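Local coordinates for putative baseplate protein (Unidentified phage, PDB 2FSD), which probably recognises the surface of Lactococcus lactis cells, as the head domain of a phage receptor-binding protein, at residues Gln93-Gly98 against Leu108-Met113; Phe76-Gly81 against Ile118-Pro123; Ile60-Asn65 against Phe135-Pro140. All coordinates share one frame; numbering follows the deposited sequence.

Contact 1 of 3, residues Gln93-Gly98 against Leu108-Met113; sequences QFDSSG and LSLINM
Phe94 and Met113 meet on the face of the sheet that also carries Ser96 and Ile111. CG of Met113 lies over one face of the Phe94 ring, displaced toward its rim and 4.2 Å from CE2 of Phe94; the ring also stacks on Phe94 of the second subunit. With CG anti to the backbone N (chi1 170°) and the chain bent at the next torsion, Met113 then leads its sulfur away from the ring. On the same face CB of Ile111 sits against OG of Ser96, while its CG1 arm reaches along to the backbone N of Gly98 at 3.7 Å. On the other face the Asp95 carboxylate and the Asn112 amide stand with their planes 58° apart, OD1 of Asp95 being 3.4 Å from ND2 of Asn112, but badly angled for a bond. CD2 of Leu110 flanks the same carboxylate. Six backbone bonds tie the antiparallel hairpin, among them Ser96 N to Ile111 O at 2.9 Å. Ser97 OG bonds to Ala136 N of the second subunit and accepts a bond from a water that also reaches Ser109 O. Phe94, Ile111 and Met113 thus make one face largely apolar, with small serines among them, whereas the Asp95 face mixes polar ends with leucine.

Contact 2 of 3, residues Phe76-Gly81 against Ile118-Pro123; sequences FIVPVG and IAVGNP
Val80 reaches across to the neighbouring strand at a classic beta bulge, where Val80 and Gly81 together face Ile118. Its CB rests 3.5 Å from the carbonyl O of Ile118 and 4.2 Å from the CG2 methyl of the same isoleucine. From there the CG2 branch, anti to the carbonyl carbon of Val80, continues over the strand to Val120: it meets CG1 of Val120 at 3.6 Å and the backbone N of Val120 at nearly the same range. The bulge is fixed by Ile118 O, which accepts from Val80 N and Gly81 N, both arriving from one face of its carbonyl plane; the bond from Gly81 N is 3.1 Å long. Ile118 N answers to Gly81 O, and beyond the bulge Val78 and Val120 form a regular antiparallel hydrogen-bonded pair, with Val78 N to Val120 O close to straight at 171°. On the other face of the sheet CG2 of Ile77 packs on CB of Ala119 at 3.7 Å. Beside Ile77, a water donates to Phe76 O and weakly accepts from Asn122 N, while the Asn122 amide is held by Thr126, Val72 and Asn124. Ile67 lies against Val80. Two amides sharing one carbonyl allow the strand to take in an extra residue without leaving either N-H unbonded, and the displaced Val80 adds its methyl to the branched aliphatic side chains of the barrel interior.

Contact 3 of 3, residues Ile60-Asn65 against Phe135-Pro140; sequences IYVRGN and FALSAP
Strands 60-65 and 135-140 run antiparallel at 177°, joined by six backbone hydrogen bonds in the three pairs Ile60-Ala139, Val62-Leu137 and Gly64-Phe135; the bond from Val62 N to Leu137 O is 2.8 Å. The side chains of Val62, Leu137 and Phe135 share the face turned into the barrel. Val62 and Leu137 lie side by side and point the same way, and the CD1 methyl of Leu137 presses on CG2 of Val62 at 3.4 Å, tighter than usual for two carbons. The other methyl of Val62, CG1, meets CE1 of Phe135 at 4.1 Å. Phe135 puts its CG between its own N and carbonyl carbon (chi1 68°), which swings the ring across onto the opposite strand. There one ring face lies flat over the backbone of Gly64: N of Gly64 is 3.6 Å above the plane and over its centre, and CA of Gly64 makes a CH-pi contact 4.1 Å from the ring centroid. Since Gly64 has no side chain, the ring can settle directly on the main chain. On the reverse face CB of Ser138 approaches CD1 of Tyr61 at 3.4 Å, and Arg63 extends away to a cation-pi contact with Trp36. Ile111 lies against both Phe135 and Leu137, while Phe83 packs on Ile60 and Val62. On the far side of strand 135-140, Leu137 and Ser138 pair with an antiparallel strand of the second subunit. An aromatic ring laid over a glycine of the neighbouring strand is a known cross-strand pairing in antiparallel sheets, here part of the closed all-beta barrel of this phage head domain.

How the contacts relate
All three contacts join antiparallel strands of one closed barrel. Contact 1 is a local hairpin, whereas contacts 2 and 3 bring together strands distant in sequence, on opposite sides of the chain's centre. Contact 1 lies between them: its strand 105-114 borders strand 117-121 of contact 2, with Asn112 N probably bonded to Ala119 O, and its strand 94-102 borders strand 132-140 of contact 3, where Phe94 packs on Ala139. Contact 3 is buried, with a ring laid on a glycine backbone; contacts 1 and 2 are partly buried, contact 2 being aliphatic and bulged, with Ile77 and Pro79 exposed. Only contacts 1 and 3 touch the second subunit. In the interior, Ile118 of contact 2 meets Phe135 and Val62 of contact 3.

Contact 1 of 3, residues Gln93-Gly98 against Leu108-Met113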
ATOM      1  N   GLN A  93      -2.995   5.914 -11.019  1.00 26.91           N
ATOM      2  CA  GLN A  93      -1.614   5.989 -10.552  1.00 26.71           C
ATOM      3  C   GLN A  93      -1.562   6.283  -9.064  1.00 26.40           C
ATOM      4  O   GLN A  93      -2.137   7.277  -8.603  1.00 26.65           O
ATOM      5  CB  GLN A  93      -0.819   7.079 -11.289  1.00 27.12           C
ATOM      6  CG  GLN A  93       0.477   7.560 -10.542  1.00 27.85           C
ATOM      7  CD  GLN A  93       1.677   6.628 -10.729  1.00 29.43           C
ATOM      8  OE1 GLN A  93       2.212   6.534 -11.826  1.00 30.37           O
ATOM      9  NE2 GLN A  93       2.112   5.955  -9.652  1.00 29.65           N
ATOM     10  N   PHE A  94      -0.832   5.444  -8.326  1.00 25.31           N
ATOM     11  CA  PHE A  94      -0.485   5.748  -6.941  1.00 24.71           C
ATOM     12  C   PHE A  94       0.617   4.818  -6.449  1.00 24.13           C
ATOM     13  O   PHE A  94       0.819   3.736  -7.006  1.00 23.52           O
ATOM     14  CB  PHE A  94      -1.722   5.675  -6.020  1.00 24.43           C
ATOM     15  CG  PHE A  94      -2.445   4.361  -6.061  1.00 24.19           C
ATOM     16  CD1 PHE A  94      -2.056   3.313  -5.229  1.00 23.79           C
ATOM     17  CD2 PHE A  94      -3.526   4.175  -6.917  1.00 23.21           C
ATOM     18  CE1 PHE A  94      -2.728   2.093  -5.255  1.00 24.13           C
ATOM     19  CE2 PHE A  94      -4.196   2.958  -6.954  1.00 23.91           C
ATOM     20  CZ  PHE A  94      -3.801   1.915  -6.118  1.00 23.59           C
ATOM     21  N   ASP A  95       1.344   5.268  -5.430  1.00 23.55           N
ATOM     22  CA  ASP A  95       2.302   4.432  -4.733  1.00 23.44           C
ATOM     23  C   ASP A  95       1.671   3.969  -3.413  1.00 23.17           C
ATOM     24  O   ASP A  95       1.088   4.765  -2.679  1.00 23.13           O
ATOM     25  CB  ASP A  95       3.608   5.185  -4.462  1.00 23.50           C
ATOM     26  CG  ASP A  95       4.437   5.449  -5.730  1.00 24.08           C
ATOM     27  OD1 ASP A  95       4.128   4.920  -6.824  1.00 25.80           O
ATOM     28  OD2 ASP A  95       5.419   6.203  -5.625  1.00 22.64           O
ATOM     29  N   SER A  96       1.769   2.671  -3.137  1.00 22.99           N
ATOM     30  CA  SER A  96       1.335   2.112  -1.854  1.00 22.71           C
ATOM     31  C   SER A  96       2.436   1.241  -1.244  1.00 22.68           C
ATOM     32  O   SER A  96       3.535   1.151  -1.789  1.00 22.98           O
ATOM     33  CB  SER A  96       0.009   1.348  -1.995  1.00 22.26           C
ATOM     34  OG  SER A  96       0.030   0.314  -2.963  1.00 20.15           O
ATOM     35  N   SER A  97       2.150   0.664  -0.084  1.00 22.85           N
ATOM     36  CA  SER A  97       3.062  -0.234   0.605  1.00 22.81           C
ATOM     37  C   SER A  97       2.846  -1.688   0.221  1.00 22.89           C
ATOM     38  O   SER A  97       1.733  -2.117  -0.107  1.00 22.57           O
ATOM     39  CB  SER A  97       2.868  -0.122   2.112  1.00 23.01           C
ATOM     40  OG  SER A  97       3.119   1.184   2.567  1.00 23.22           O
ATOM     41  N   GLY A  98       3.941  -2.436   0.265  1.00 23.03           N
ATOM     42  CA  GLY A  98       3.915  -3.888   0.234  1.00 23.09           C
ATOM     43  C   GLY A  98       4.985  -4.358   1.197  1.00 23.18           C
ATOM     44  O   GLY A  98       5.441  -3.596   2.061  1.00 23.31           O
ATOM     45  N   LEU A 108       9.665  -2.993   4.685  1.00 25.22           N
ATOM     46  CA  LEU A 108       8.804  -2.107   3.902  1.00 24.81           C
ATOM     47  C   LEU A 108       9.265  -1.987   2.442  1.00 23.91           C
ATOM     48  O   LEU A 108      10.377  -1.520   2.166  1.00 23.98           O
ATOM     49  CB  LEU A 108       8.744  -0.700   4.532  1.00 24.63           C
ATOM     50  CG  LEU A 108       7.756   0.289   3.878  1.00 25.29           C
ATOM     51  CD1 LEU A 108       6.323  -0.125   4.140  1.00 26.23           C
ATOM     52  CD2 LEU A 108       7.961   1.731   4.345  1.00 25.40           C
ATOM     53  N   SER A 109       8.403  -2.415   1.519  1.00 22.93           N
ATOM     54  CA  SER A 109       8.560  -2.090   0.098  1.00 22.15           C
ATOM     55  C   SER A 109       7.564  -1.015  -0.300  1.00 21.50           C
ATOM     56  O   SER A 109       6.557  -0.801   0.377  1.00 21.50           O
ATOM     57  CB  SER A 109       8.401  -3.336  -0.792  1.00 21.68           C
ATOM     58  OG  SER A 109       7.049  -3.729  -0.957  1.00 21.36           O
ATOM     59  N   LEU A 110       7.874  -0.334  -1.397  1.00 20.98           N
ATOM     60  CA  LEU A 110       6.966   0.591  -2.041  1.00 20.61           C
ATOM     61  C   LEU A 110       6.448  -0.074  -3.316  1.00 20.26           C
ATOM     62  O   LEU A 110       7.223  -0.674  -4.057  1.00 20.01           O
ATOM     63  CB  LEU A 110       7.697   1.901  -2.370  1.00 20.42           C
ATOM     64  CG  LEU A 110       6.935   2.969  -3.164  1.00 20.19           C
ATOM     65  CD1 LEU A 110       7.365   4.355  -2.737  1.00 20.88           C
ATOM     66  CD2 LEU A 110       7.137   2.798  -4.674  1.00 19.78           C
ATOM     67  N   ILE A 111       5.139   0.040  -3.554  1.00 19.82           N
ATOM     68  CA  ILE A 111       4.495  -0.495  -4.758  1.00 19.83           C
ATOM     69  C   ILE A 111       4.053   0.633  -5.683  1.00 19.65           C
ATOM     70  O   ILE A 111       3.237   1.470  -5.313  1.00 19.72           O
ATOM     71  CB  ILE A 111       3.263  -1.353  -4.421  1.00 19.52           C
ATOM     72  CG1 ILE A 111       3.637  -2.480  -3.445  1.00 19.68           C
ATOM     73  CG2 ILE A 111       2.641  -1.914  -5.707  1.00 19.58           C
ATOM     74  CD1 ILE A 111       4.556  -3.581  -4.033  1.00 18.89           C
ATOM     75  N   ASN A 112       4.597   0.639  -6.891  1.00 19.88           N
ATOM     76  CA  ASN A 112       4.278   1.653  -7.906  1.00 19.85           C
ATOM     77  C   ASN A 112       3.201   1.133  -8.888  1.00 19.47           C
ATOM     78  O   ASN A 112       3.421   0.159  -9.615  1.00 18.01           O
ATOM     79  CB  ASN A 112       5.578   2.031  -8.641  1.00 20.17           C
ATOM     80  CG  ASN A 112       5.428   3.245  -9.526  1.00 19.91           C
ATOM     81  OD1 ASN A 112       4.531   3.319 -10.372  1.00 20.21           O
ATOM     82  ND2 ASN A 112       6.317   4.211  -9.338  1.00 22.06           N
ATOM     83  N   MET A 113       2.034   1.782  -8.872  1.00 19.71           N
ATOM     84  CA  MET A 113       0.912   1.432  -9.747  1.00 20.07           C
ATOM     85  C   MET A 113       0.720   2.540 -10.785  1.00 20.40           C
ATOM     86  O   MET A 113       0.765   3.719 -10.446  1.00 21.35           O
ATOM     87  CB  MET A 113      -0.367   1.233  -8.924  1.00 19.90           C
ATOM     88  CG  MET A 113      -1.645   1.102  -9.740  1.00 19.79           C
ATOM     89  SD  MET A 113      -1.772  -0.398 -10.755  1.00 20.01           S
ATOM     90  CE  MET A 113      -3.223   0.004 -11.727  1.00 20.39           C
TER
HETATM   91  O   HOH W   1       5.969   2.169   1.424  1.00 31.20           O

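Contact 2 of 3, residues Phe76-Gly81 against Ile118-Pro123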
ATOM      1  N   PHE A  76      15.694   3.556  -5.778  1.00 21.02           N
ATOM      2  CA  PHE A  76      15.570   3.132  -7.172  1.00 20.35           C
ATOM      3  C   PHE A  76      14.333   2.248  -7.378  1.00 19.91           C
ATOM      4  O   PHE A  76      13.735   1.757  -6.413  1.00 19.74           O
ATOM      5  CB  PHE A  76      16.843   2.437  -7.637  1.00 20.26           C
ATOM      6  CG  PHE A  76      17.918   3.381  -8.111  1.00 19.36           C
ATOM      7  CD1 PHE A  76      18.662   4.119  -7.202  1.00 20.96           C
ATOM      8  CD2 PHE A  76      18.197   3.516  -9.464  1.00 19.88           C
ATOM      9  CE1 PHE A  76      19.673   4.999  -7.636  1.00 20.52           C
ATOM     10  CE2 PHE A  76      19.207   4.374  -9.918  1.00 20.32           C
ATOM     11  CZ  PHE A  76      19.949   5.118  -8.999  1.00 20.90           C
ATOM     12  N   ILE A  77      13.944   2.075  -8.639  1.00 19.43           N
ATOM     13  CA  ILE A  77      12.716   1.360  -8.989  1.00 19.00           C
ATOM     14  C   ILE A  77      12.999   0.223  -9.983  1.00 18.59           C
ATOM     15  O   ILE A  77      13.750   0.375 -10.955  1.00 17.92           O
ATOM     16  CB  ILE A  77      11.613   2.330  -9.498  1.00 18.99           C
ATOM     17  CG1 ILE A  77      11.283   3.384  -8.420  1.00 19.99           C
ATOM     18  CG2 ILE A  77      10.320   1.567  -9.806  1.00 19.48           C
ATOM     19  CD1 ILE A  77      10.805   4.725  -8.952  1.00 19.90           C
ATOM     20  N   VAL A  78      12.409  -0.932  -9.699  1.00 18.29           N
ATOM     21  CA  VAL A  78      12.560  -2.115 -10.518  1.00 17.99           C
ATOM     22  C   VAL A  78      11.181  -2.506 -11.077  1.00 17.87           C
ATOM     23  O   VAL A  78      10.225  -2.664 -10.301  1.00 17.34           O
ATOM     24  CB  VAL A  78      13.158  -3.245  -9.672  1.00 17.93           C
ATOM     25  CG1 VAL A  78      12.934  -4.569 -10.305  1.00 18.25           C
ATOM     26  CG2 VAL A  78      14.666  -2.999  -9.457  1.00 17.63           C
ATOM     27  N   PRO A  79      11.067  -2.649 -12.420  1.00 17.76           N
ATOM     28  CA  PRO A  79       9.825  -3.168 -13.021  1.00 17.92           C
ATOM     29  C   PRO A  79       9.493  -4.585 -12.597  1.00 17.96           C
ATOM     30  O   PRO A  79      10.395  -5.417 -12.414  1.00 18.51           O
ATOM     31  CB  PRO A  79      10.096  -3.108 -14.529  1.00 17.75           C
ATOM     32  CG  PRO A  79      11.233  -2.168 -14.695  1.00 17.74           C
ATOM     33  CD  PRO A  79      12.060  -2.298 -13.455  1.00 17.80           C
ATOM     34  N   VAL A  80       8.200  -4.853 -12.414  1.00 18.22           N
ATOM     35  CA  VAL A  80       7.738  -6.169 -11.952  1.00 18.20           C
ATOM     36  C   VAL A  80       6.817  -6.812 -12.988  1.00 18.27           C
ATOM     37  O   VAL A  80       7.104  -7.907 -13.479  1.00 18.56           O
ATOM     38  CB  VAL A  80       7.019  -6.073 -10.581  1.00 18.13           C
ATOM     39  CG1 VAL A  80       6.698  -7.478 -10.029  1.00 16.99           C
ATOM     40  CG2 VAL A  80       7.877  -5.290  -9.592  1.00 18.41           C
ATOM     41  N   GLY A  81       5.719  -6.139 -13.321  1.00 18.15           N
ATOM     42  CA  GLY A  81       4.781  -6.673 -14.306  1.00 18.46           C
ATOM     43  C   GLY A  81       4.089  -5.617 -15.138  1.00 18.54           C
ATOM     44  O   GLY A  81       4.220  -4.426 -14.872  1.00 18.09           O
ATOM     45  N   ILE A 118       3.086  -2.620 -12.727  1.00 18.24           N
ATOM     46  CA  ILE A 118       3.514  -2.669 -11.336  1.00 18.37           C
ATOM     47  C   ILE A 118       5.035  -2.620 -11.323  1.00 18.37           C
ATOM     48  O   ILE A 118       5.694  -3.262 -12.129  1.00 18.36           O
ATOM     49  CB  ILE A 118       3.026  -3.974 -10.617  1.00 18.30           C
ATOM     50  CG1 ILE A 118       1.486  -4.045 -10.563  1.00 16.71           C
ATOM     51  CG2 ILE A 118       3.629  -4.093  -9.195  1.00 18.05           C
ATOM     52  CD1 ILE A 118       0.839  -3.045  -9.641  1.00 15.92           C
ATOM     53  N   ALA A 119       5.581  -1.819 -10.422  1.00 18.67           N
ATOM     54  CA  ALA A 119       7.020  -1.716 -10.228  1.00 19.22           C
ATOM     55  C   ALA A 119       7.278  -1.572  -8.728  1.00 19.49           C
ATOM     56  O   ALA A 119       6.384  -1.181  -7.970  1.00 19.69           O
ATOM     57  CB  ALA A 119       7.584  -0.533 -11.011  1.00 19.37           C
ATOM     58  N   VAL A 120       8.481  -1.909  -8.289  1.00 20.06           N
ATOM     59  CA  VAL A 120       8.751  -1.950  -6.854  1.00 20.04           C
ATOM     60  C   VAL A 120       9.905  -1.020  -6.457  1.00 20.16           C
ATOM     61  O   VAL A 120      10.926  -0.968  -7.123  1.00 20.00           O
ATOM     62  CB  VAL A 120       8.913  -3.427  -6.353  1.00 20.05           C
ATOM     63  CG1 VAL A 120      10.091  -4.134  -7.020  1.00 19.54           C
ATOM     64  CG2 VAL A 120       9.010  -3.477  -4.836  1.00 20.64           C
ATOM     65  N   GLY A 121       9.695  -0.268  -5.374  1.00 20.43           N
ATOM     66  CA  GLY A 121      10.676   0.682  -4.857  1.00 20.34           C
ATOM     67  C   GLY A 121      11.186   0.311  -3.479  1.00 20.32           C
ATOM     68  O   GLY A 121      10.546  -0.453  -2.758  1.00 19.66           O
ATOM     69  N   ASN A 122      12.359   0.843  -3.138  1.00 20.64           N
ATOM     70  CA  ASN A 122      13.018   0.567  -1.867  1.00 21.33           C
ATOM     71  C   ASN A 122      13.124   1.817  -0.986  1.00 21.88           C
ATOM     72  O   ASN A 122      14.002   2.666  -1.217  1.00 21.39           O
ATOM     73  CB  ASN A 122      14.420   0.004  -2.095  1.00 21.20           C
ATOM     74  CG  ASN A 122      15.087  -0.395  -0.813  1.00 20.53           C
ATOM     75  OD1 ASN A 122      14.511  -0.244   0.264  1.00 18.71           O
ATOM     76  ND2 ASN A 122      16.307  -0.911  -0.911  1.00 21.09           N
ATOM     77  N   PRO A 123      12.248   1.917   0.041  1.00 22.41           N
ATOM     78  CA  PRO A 123      12.241   3.065   0.941  1.00 23.03           C
ATOM     79  C   PRO A 123      13.251   2.929   2.085  1.00 23.70           C
ATOM     80  O   PRO A 123      13.344   3.820   2.931  1.00 24.31           O
ATOM     81  CB  PRO A 123      10.811   3.066   1.476  1.00 22.76           C
ATOM     82  CG  PRO A 123      10.437   1.641   1.514  1.00 22.64           C
ATOM     83  CD  PRO A 123      11.211   0.939   0.414  1.00 22.47           C
TER
HETATM   84  O   HOH W   2      12.151   3.653  -4.567  1.00 17.86           O

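Contact 3 of 3, residues Ile60-Asn65 against Phe135-Pro140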
ATOM      1  N   ILE A  60     -10.365  -1.698 -10.371  1.00 16.99           N
ATOM      2  CA  ILE A  60      -9.315  -2.670 -10.597  1.00 16.66           C
ATOM      3  C   ILE A  60      -8.687  -3.077  -9.257  1.00 16.43           C
ATOM      4  O   ILE A  60      -8.448  -2.231  -8.391  1.00 16.70           O
ATOM      5  CB  ILE A  60      -8.255  -2.131 -11.593  1.00 16.79           C
ATOM      6  CG1 ILE A  60      -7.287  -3.249 -12.008  1.00 17.01           C
ATOM      7  CG2 ILE A  60      -7.491  -0.934 -11.015  1.00 18.01           C
ATOM      8  CD1 ILE A  60      -6.337  -2.866 -13.128  1.00 16.39           C
ATOM      9  N   TYR A  61      -8.447  -4.381  -9.107  1.00 16.13           N
ATOM     10  CA  TYR A  61      -7.772  -4.971  -7.964  1.00 16.08           C
ATOM     11  C   TYR A  61      -6.504  -5.649  -8.459  1.00 15.87           C
ATOM     12  O   TYR A  61      -6.533  -6.378  -9.440  1.00 15.62           O
ATOM     13  CB  TYR A  61      -8.653  -6.030  -7.284  1.00 16.45           C
ATOM     14  CG  TYR A  61      -9.991  -5.505  -6.831  1.00 16.54           C
ATOM     15  CD1 TYR A  61     -10.210  -5.182  -5.501  1.00 17.20           C
ATOM     16  CD2 TYR A  61     -11.026  -5.309  -7.734  1.00 17.16           C
ATOM     17  CE1 TYR A  61     -11.428  -4.676  -5.076  1.00 17.31           C
ATOM     18  CE2 TYR A  61     -12.247  -4.796  -7.319  1.00 17.77           C
ATOM     19  CZ  TYR A  61     -12.436  -4.483  -5.983  1.00 16.80           C
ATOM     20  OH  TYR A  61     -13.633  -3.986  -5.552  1.00 16.92           O
ATOM     21  N   VAL A  62      -5.396  -5.416  -7.773  1.00 15.76           N
ATOM     22  CA  VAL A  62      -4.136  -6.052  -8.117  1.00 15.76           C
ATOM     23  C   VAL A  62      -3.545  -6.650  -6.847  1.00 15.87           C
ATOM     24  O   VAL A  62      -3.553  -6.023  -5.791  1.00 15.23           O
ATOM     25  CB  VAL A  62      -3.136  -5.065  -8.759  1.00 15.31           C
ATOM     26  CG1 VAL A  62      -2.043  -5.820  -9.501  1.00 15.50           C
ATOM     27  CG2 VAL A  62      -3.839  -4.102  -9.700  1.00 15.01           C
ATOM     28  N   ARG A  63      -3.045  -7.876  -6.956  1.00 16.44           N
ATOM     29  CA  ARG A  63      -2.355  -8.518  -5.839  1.00 16.57           C
ATOM     30  C   ARG A  63      -1.100  -9.251  -6.281  1.00 16.35           C
ATOM     31  O   ARG A  63      -1.028  -9.778  -7.380  1.00 15.77           O
ATOM     32  CB  ARG A  63      -3.285  -9.477  -5.101  1.00 16.64           C
ATOM     33  CG  ARG A  63      -3.951 -10.504  -5.985  1.00 17.10           C
ATOM     34  CD  ARG A  63      -4.636 -11.539  -5.119  1.00 17.24           C
ATOM     35  NE  ARG A  63      -5.412 -12.483  -5.911  1.00 17.02           N
ATOM     36  CZ  ARG A  63      -6.392 -13.240  -5.423  1.00 16.73           C
ATOM     37  NH1 ARG A  63      -6.742 -13.169  -4.147  1.00 17.08           N
ATOM     38  NH2 ARG A  63      -7.045 -14.065  -6.224  1.00 16.82           N
ATOM     39  N   GLY A  64      -0.116  -9.262  -5.389  1.00 16.77           N
ATOM     40  CA  GLY A  64       1.110  -9.998  -5.572  1.00 17.00           C
ATOM     41  C   GLY A  64       1.330 -10.857  -4.347  1.00 17.26           C
ATOM     42  O   GLY A  64       1.085 -10.422  -3.214  1.00 16.42           O
ATOM     43  N   ASN A  65       1.767 -12.087  -4.582  1.00 17.87           N
ATOM     44  CA  ASN A  65       2.094 -12.998  -3.513  1.00 18.49           C
ATOM     45  C   ASN A  65       3.436 -13.711  -3.782  1.00 18.84           C
ATOM     46  O   ASN A  65       3.567 -14.493  -4.726  1.00 18.19           O
ATOM     47  CB  ASN A  65       0.940 -13.991  -3.300  1.00 18.86           C
ATOM     48  CG  ASN A  65       1.088 -14.777  -2.034  1.00 19.70           C
ATOM     49  OD1 ASN A  65       1.949 -15.642  -1.933  1.00 24.78           O
ATOM     50  ND2 ASN A  65       0.267 -14.469  -1.045  1.00 23.55           N
ATOM     51  N   PHE A 135       1.739  -7.878  -1.934  1.00 18.28           N
ATOM     52  CA  PHE A 135       0.958  -6.653  -1.818  1.00 18.18           C
ATOM     53  C   PHE A 135      -0.467  -6.885  -2.287  1.00 18.10           C
ATOM     54  O   PHE A 135      -0.765  -7.887  -2.936  1.00 17.54           O
ATOM     55  CB  PHE A 135       1.587  -5.518  -2.634  1.00 17.93           C
ATOM     56  CG  PHE A 135       1.518  -5.733  -4.125  1.00 17.98           C
ATOM     57  CD1 PHE A 135       0.452  -5.221  -4.866  1.00 18.80           C
ATOM     58  CD2 PHE A 135       2.507  -6.447  -4.784  1.00 17.17           C
ATOM     59  CE1 PHE A 135       0.375  -5.425  -6.240  1.00 19.14           C
ATOM     60  CE2 PHE A 135       2.441  -6.656  -6.150  1.00 17.41           C
ATOM     61  CZ  PHE A 135       1.378  -6.150  -6.883  1.00 18.22           C
ATOM     62  N   ALA A 136      -1.335  -5.930  -1.964  1.00 18.03           N
ATOM     63  CA  ALA A 136      -2.673  -5.875  -2.531  1.00 18.39           C
ATOM     64  C   ALA A 136      -3.125  -4.416  -2.655  1.00 18.46           C
ATOM     65  O   ALA A 136      -2.915  -3.587  -1.755  1.00 18.97           O
ATOM     66  CB  ALA A 136      -3.656  -6.690  -1.697  1.00 18.31           C
ATOM     67  N   LEU A 137      -3.726  -4.094  -3.783  1.00 18.31           N
ATOM     68  CA  LEU A 137      -4.215  -2.744  -3.987  1.00 18.76           C
ATOM     69  C   LEU A 137      -5.453  -2.727  -4.867  1.00 18.53           C
ATOM     70  O   LEU A 137      -5.777  -3.716  -5.521  1.00 18.01           O
ATOM     71  CB  LEU A 137      -3.112  -1.840  -4.548  1.00 18.50           C
ATOM     72  CG  LEU A 137      -2.429  -2.212  -5.863  1.00 18.63           C
ATOM     73  CD1 LEU A 137      -3.315  -1.938  -7.097  1.00 18.32           C
ATOM     74  CD2 LEU A 137      -1.126  -1.441  -5.963  1.00 19.03           C
ATOM     75  N   SER A 138      -6.149  -1.597  -4.832  1.00 19.05           N
ATOM     76  CA  SER A 138      -7.322  -1.383  -5.662  1.00 19.65           C
ATOM     77  C   SER A 138      -7.709   0.101  -5.714  1.00 19.93           C
ATOM     78  O   SER A 138      -7.489   0.846  -4.765  1.00 18.99           O
ATOM     79  CB  SER A 138      -8.501  -2.225  -5.169  1.00 19.48           C
ATOM     80  OG  SER A 138      -8.976  -1.774  -3.923  1.00 18.87           O
ATOM     81  N   ALA A 139      -8.250   0.510  -6.855  1.00 20.68           N
ATOM     82  CA  ALA A 139      -8.843   1.829  -7.015  1.00 21.35           C
ATOM     83  C   ALA A 139      -9.838   1.815  -8.176  1.00 22.15           C
ATOM     84  O   ALA A 139      -9.774   0.942  -9.053  1.00 21.80           O
ATOM     85  CB  ALA A 139      -7.779   2.866  -7.246  1.00 21.40           C
ATOM     86  N   PRO A 140     -10.773   2.781  -8.185  1.00 23.37           N
ATOM     87  CA  PRO A 140     -11.637   2.921  -9.356  1.00 24.17           C
ATOM     88  C   PRO A 140     -10.844   3.245 -10.627  1.00 24.93           C
ATOM     89  O   PRO A 140      -9.804   3.906 -10.565  1.00 25.13           O
ATOM     90  CB  PRO A 140     -12.573   4.091  -8.979  1.00 24.62           C
ATOM     91  CG  PRO A 140     -11.929   4.782  -7.802  1.00 24.09           C
ATOM     92  CD  PRO A 140     -11.073   3.767  -7.124  1.00 23.32           C
TER